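Local coordinates for protein 1-carboxybiuret hydrolase subunit AtzE (Pseudomonas sp., PDB 6C62) that hydrolyses 1-carboxybiuret to urea-1,3-dicarboxylate and ammonia in the atrazine degradation pathway, at residues 169-174 / 205-210; 255-260 / 364-369. All blocks are in the same frame, centred on the assembly; numbering follows the deposited sequence.

In the fold
Contacts 1 and 2 lie on one mixed sheet of the amidase fold, the first beside the catalytic centre and the second in ordinary structural packing. Contact 1 lies close to the centre of the folded chain, where strands 165-170 and 208-213 run antiparallel, the first of them leading into the loop of the presumed nucleophile. Contact 2 joins the parallel strands 257-260 and 366-370 towards the other end of the same sheet, away from the annotated sites. Their centres are 22 Å apart and their nearest atoms about 12 Å, so they do not meet. Both segments of contact 1 precede those of contact 2 in the sequence. Strands 185-188, 411-416 and 426-432 lie between them, continuing the sheet from one contact to the other.

Contact 1. Residues 169-174 / 205-210; sequences SDTNGS and SIDHLG
Thr171 holds OG1 anti to its carbonyl carbon (chi1 -59°), and Asp207 holds CG in the same relation to its own (chi1 -64°), which sets the two side chains alongside each other, pointing the same way. Thr171 OG1 donates to Asp207 OD1 at 2.6 Å, meeting the carboxylate on its anti side, 27° out of the plane. The other oxygen, Asp207 OD2, is taken by the backbone N of Phe202. The other branch, Thr171 CG2, crosses Ile206 at about a right angle and rests 3.7 Å from its CB. Ile206 CG2 meanwhile sits 3.2 Å from Thr171 O.

The strands themselves close as an antiparallel ladder. Asp170 and His208 form a hydrogen-bonded pair, with Asp170 N to His208 O at 2.8 Å and His208 N to Asp170 O at 2.9 Å. The same Asp170 O lies at the edge of the imidazole, near its plane, where His208 ND1 adds a weak second bond to it at 3.0 Å. On the opposite side of the sheet Ser169 CB packs against Leu209 CD2 at 3.6 Å, while Ser169 OG turns to Lys74, a probable member of the charge relay.

Beyond Thr171 the chain curls back. Asp170 OD1 receives a weak bond from Gly173 N at 2.8 Å, and OD2 makes a salt bridge with Arg176 and accepts a hydrogen bond from Ile175 N. At the backbone angles of Gly173 a side chain would collide with the carbonyl O of Asn172, so glycine suits this turn.

Ser174, by similarity the nucleophile that forms the acyl-ester, ends this curl. Strand pairing, the Thr171–Asp207 bond and the Asp170 carboxylate are consistent with a firmly held approach to it, and a buried aspartate compensated by Arg176 is likely to stay ionised and keep its hold on the loop.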
# COMPACT_ATOMS: atom_id res chain seq x y z
N SER A 169 -12.04 17.37 -8.04
CA SER A 169 -11.47 16.24 -7.34
C SER A 169 -12.24 16.03 -6.07
O SER A 169 -12.87 16.95 -5.53
CB SER A 169 -9.95 16.37 -7.08
OG SER A 169 -9.64 17.21 -5.98
N ASP A 170 -12.21 14.78 -5.61
CA ASP A 170 -12.91 14.34 -4.42
C ASP A 170 -12.08 13.27 -3.70
O ASP A 170 -11.90 12.15 -4.19
CB ASP A 170 -14.33 13.80 -4.82
CG ASP A 170 -15.24 13.57 -3.58
OD1 ASP A 170 -14.77 12.97 -2.60
OD2 ASP A 170 -16.44 13.97 -3.61
N THR A 171 -11.56 13.63 -2.54
CA THR A 171 -10.83 12.70 -1.73
C THR A 171 -11.72 12.23 -0.59
O THR A 171 -11.96 11.02 -0.46
CB THR A 171 -9.55 13.38 -1.23
OG1 THR A 171 -8.81 13.78 -2.35
CG2 THR A 171 -8.67 12.41 -0.44
N ASN A 172 -12.24 13.18 0.17
CA ASN A 172 -13.13 12.94 1.30
C ASN A 172 -14.46 13.69 1.16
O ASN A 172 -15.21 13.80 2.13
CB ASN A 172 -12.43 13.43 2.54
CG ASN A 172 -11.15 12.62 2.85
OD1 ASN A 172 -11.21 11.40 2.97
ND2 ASN A 172 -10.00 13.32 2.95
N GLY A 173 -14.75 14.20 -0.03
CA GLY A 173 -15.98 14.93 -0.29
C GLY A 173 -15.94 16.06 -1.28
O GLY A 173 -16.97 16.64 -1.56
N SER A 174 -14.82 16.37 -1.84
CA SER A 174 -14.65 17.63 -2.54
C SER A 174 -15.31 17.84 -3.90
O SER A 174 -15.18 18.94 -4.45
CB SER A 174 -13.14 17.94 -2.61
OG SER A 174 -12.75 18.38 -1.32
N SER A 205 -3.61 7.52 -1.75
CA SER A 205 -4.47 6.38 -1.39
C SER A 205 -6.00 6.65 -1.55
O SER A 205 -6.81 5.71 -1.42
CB SER A 205 -4.22 5.97 0.08
OG SER A 205 -2.97 5.33 0.32
N ILE A 206 -6.42 7.92 -1.72
CA ILE A 206 -7.86 8.22 -1.71
C ILE A 206 -8.37 9.18 -2.78
O ILE A 206 -9.57 9.23 -3.02
CB ILE A 206 -8.32 8.72 -0.29
CG1 ILE A 206 -7.71 7.91 0.88
CG2 ILE A 206 -9.82 8.64 -0.15
CD1 ILE A 206 -8.05 8.48 2.24
N ASP A 207 -7.51 9.93 -3.47
CA ASP A 207 -7.99 10.92 -4.46
C ASP A 207 -8.79 10.30 -5.58
O ASP A 207 -8.34 9.32 -6.17
CB ASP A 207 -6.86 11.70 -5.17
CG ASP A 207 -6.03 12.58 -4.25
OD1 ASP A 207 -6.48 12.95 -3.17
OD2 ASP A 207 -4.85 12.88 -4.70
N HIS A 208 -9.93 10.91 -5.91
CA HIS A 208 -10.75 10.58 -7.07
C HIS A 208 -10.93 11.85 -7.93
O HIS A 208 -10.95 12.97 -7.39
CB HIS A 208 -12.18 10.23 -6.67
CG HIS A 208 -12.36 9.08 -5.74
ND1 HIS A 208 -12.09 9.15 -4.39
CD2 HIS A 208 -13.02 7.92 -5.93
CE1 HIS A 208 -12.48 8.01 -3.81
NE2 HIS A 208 -13.06 7.25 -4.73
N LEU A 209 -11.13 11.71 -9.24
CA LEU A 209 -11.43 12.83 -10.12
C LEU A 209 -12.74 12.57 -10.80
O LEU A 209 -13.12 11.42 -11.03
CB LEU A 209 -10.38 12.98 -11.19
CG LEU A 209 -8.92 13.18 -10.69
CD1 LEU A 209 -8.03 13.20 -11.90
CD2 LEU A 209 -8.83 14.48 -9.88
N GLY A 210 -13.44 13.65 -11.12
CA GLY A 210 -14.76 13.50 -11.75
C GLY A 210 -15.44 14.81 -12.14
O GLY A 210 -14.93 15.91 -11.84

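Contact 2. Residues 255-260 / 364-369; sequences LRIGVL and WDILIA
Trp364 is sandwiched between Arg256 and Leu367. Over one face of the indole lies the guanidinium of Arg256, its plane turned 21° from the ring and its CZ 3.6 Å from the centroid of the six-membered ring of Trp364, a stacked cation-pi pair. On the opposite face Leu367 CD2 stands 3.7 Å above the Trp364 plane, offset toward the rim, and at the edge, in plane, comes Arg256 O. The arginine chain, extended from CG to NE, runs over the indole before its head settles there; NH1 then reaches Asp363 O, and NH2 makes a salt bridge with Glu287. An alanine in place of Trp364 would probably leave the guanidinium without its flat support, freer to turn, and open a gap beside Leu367.

Next to the stack, Arg256 N gives an almost straight bond (175°) to the anti lone pair of Asp365 OD2 at 2.7 Å. Arg256 O in turn accepts twice, from Asp365 N at 2.8 Å and Ile366 N at 3.2 Å.

From here the backbones run as a parallel pair, the axes of segments 257-260 and 366-369 diverging by 31°, bonded in alternation from Gly258 N to Leu260 N. Strand 257-260 also starts a beta-alpha-beta crossover through helix 270-283 to strand 288-289, its parallel neighbour on the other side. That helix covers the face bearing Val259 and Ile368, where Ile257 and Ile366 lie side by side and Leu255 CD1 reaches Ile366 CD1 at 3.7 Å.

On the other face Gly258 keeps the packing close, for a CB there would lie 3.1 Å from both Leu367 CD2 and Trp364 CZ3. Farther along, Leu260 crosses Leu367 at about a right angle, CD2 of the first 3.9 Å from CD1 of the second, and a water bridges the carbonyls of Leu260 and Ile368.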
# COMPACT_ATOMS: atom_id res chain seq x y z
N LEU A 255 -34.56 -2.77 -8.67
CA LEU A 255 -33.40 -2.48 -7.86
C LEU A 255 -33.75 -2.44 -6.40
O LEU A 255 -34.82 -2.02 -6.02
CB LEU A 255 -32.74 -1.17 -8.29
CG LEU A 255 -32.18 -1.11 -9.71
CD1 LEU A 255 -31.56 0.27 -9.88
CD2 LEU A 255 -31.17 -2.19 -10.08
N ARG A 256 -32.83 -2.86 -5.56
CA ARG A 256 -32.98 -2.76 -4.12
C ARG A 256 -32.34 -1.44 -3.62
O ARG A 256 -31.12 -1.23 -3.74
CB ARG A 256 -32.41 -4.02 -3.44
CG ARG A 256 -33.31 -4.41 -2.24
CD ARG A 256 -32.84 -5.61 -1.39
NE ARG A 256 -33.41 -5.50 -0.03
CZ ARG A 256 -32.86 -5.95 1.11
NH1 ARG A 256 -31.70 -6.59 1.12
NH2 ARG A 256 -33.52 -5.78 2.25
N ILE A 257 -33.18 -0.52 -3.15
CA ILE A 257 -32.71 0.82 -2.79
C ILE A 257 -33.01 1.05 -1.34
O ILE A 257 -34.13 0.87 -0.90
CB ILE A 257 -33.35 1.92 -3.69
CG1 ILE A 257 -33.27 1.52 -5.18
CG2 ILE A 257 -32.72 3.32 -3.44
CD1 ILE A 257 -33.58 2.63 -6.17
N GLY A 258 -32.02 1.45 -0.57
CA GLY A 258 -32.16 1.74 0.83
C GLY A 258 -31.71 3.11 1.26
O GLY A 258 -30.99 3.81 0.53
N VAL A 259 -32.14 3.49 2.45
CA VAL A 259 -31.81 4.76 3.07
C VAL A 259 -30.87 4.52 4.24
O VAL A 259 -31.19 3.72 5.13
CB VAL A 259 -33.08 5.46 3.61
CG1 VAL A 259 -32.76 6.79 4.23
CG2 VAL A 259 -34.09 5.67 2.53
N LEU A 260 -29.71 5.20 4.27
CA LEU A 260 -28.73 4.98 5.33
C LEU A 260 -29.21 5.61 6.62
O LEU A 260 -29.72 6.70 6.59
CB LEU A 260 -27.34 5.50 4.98
CG LEU A 260 -26.65 4.81 3.81
CD1 LEU A 260 -25.26 5.38 3.62
CD2 LEU A 260 -26.56 3.31 4.08
N TRP A 364 -27.80 -4.80 -1.65
CA TRP A 364 -28.37 -3.49 -2.00
C TRP A 364 -27.77 -3.07 -3.32
O TRP A 364 -26.58 -3.36 -3.57
CB TRP A 364 -28.11 -2.45 -0.92
CG TRP A 364 -28.74 -2.80 0.35
CD1 TRP A 364 -28.16 -3.42 1.43
CD2 TRP A 364 -30.12 -2.65 0.69
NE1 TRP A 364 -29.10 -3.63 2.43
CE2 TRP A 364 -30.31 -3.17 1.99
CE3 TRP A 364 -31.23 -2.09 0.01
CZ2 TRP A 364 -31.55 -3.16 2.64
CZ3 TRP A 364 -32.46 -2.06 0.65
CH2 TRP A 364 -32.62 -2.60 1.93
N ASP A 365 -28.59 -2.40 -4.16
CA ASP A 365 -28.10 -1.83 -5.42
C ASP A 365 -27.70 -0.35 -5.27
O ASP A 365 -26.64 0.05 -5.77
CB ASP A 365 -29.14 -2.00 -6.52
CG ASP A 365 -29.45 -3.48 -6.76
OD1 ASP A 365 -28.51 -4.16 -7.17
OD2 ASP A 365 -30.59 -4.00 -6.43
N ILE A 366 -28.54 0.42 -4.57
CA ILE A 366 -28.29 1.85 -4.32
C ILE A 366 -28.62 2.17 -2.86
O ILE A 366 -29.63 1.65 -2.32
CB ILE A 366 -29.13 2.71 -5.28
CG1 ILE A 366 -28.68 2.55 -6.70
CG2 ILE A 366 -29.00 4.19 -4.97
CD1 ILE A 366 -29.83 2.60 -7.63
N LEU A 367 -27.80 3.00 -2.23
CA LEU A 367 -28.06 3.50 -0.88
C LEU A 367 -28.05 5.02 -0.91
O LEU A 367 -27.24 5.61 -1.63
CB LEU A 367 -27.06 2.96 0.14
CG LEU A 367 -27.10 1.42 0.27
CD1 LEU A 367 -25.91 0.88 1.04
CD2 LEU A 367 -28.37 0.99 1.01
N ILE A 368 -28.95 5.64 -0.14
CA ILE A 368 -29.15 7.07 -0.16
C ILE A 368 -28.73 7.72 1.15
O ILE A 368 -29.10 7.29 2.25
CB ILE A 368 -30.64 7.39 -0.34
CG1 ILE A 368 -31.19 6.71 -1.57
CG2 ILE A 368 -30.83 8.91 -0.48
CD1 ILE A 368 -32.71 6.84 -1.60
N ALA A 369 -28.01 8.81 1.04
CA ALA A 369 -27.63 9.63 2.17
C ALA A 369 -27.60 11.09 1.79
O ALA A 369 -27.57 11.42 0.62
CB ALA A 369 -26.24 9.20 2.65
O HOH W 1 -29.66 8.81 4.76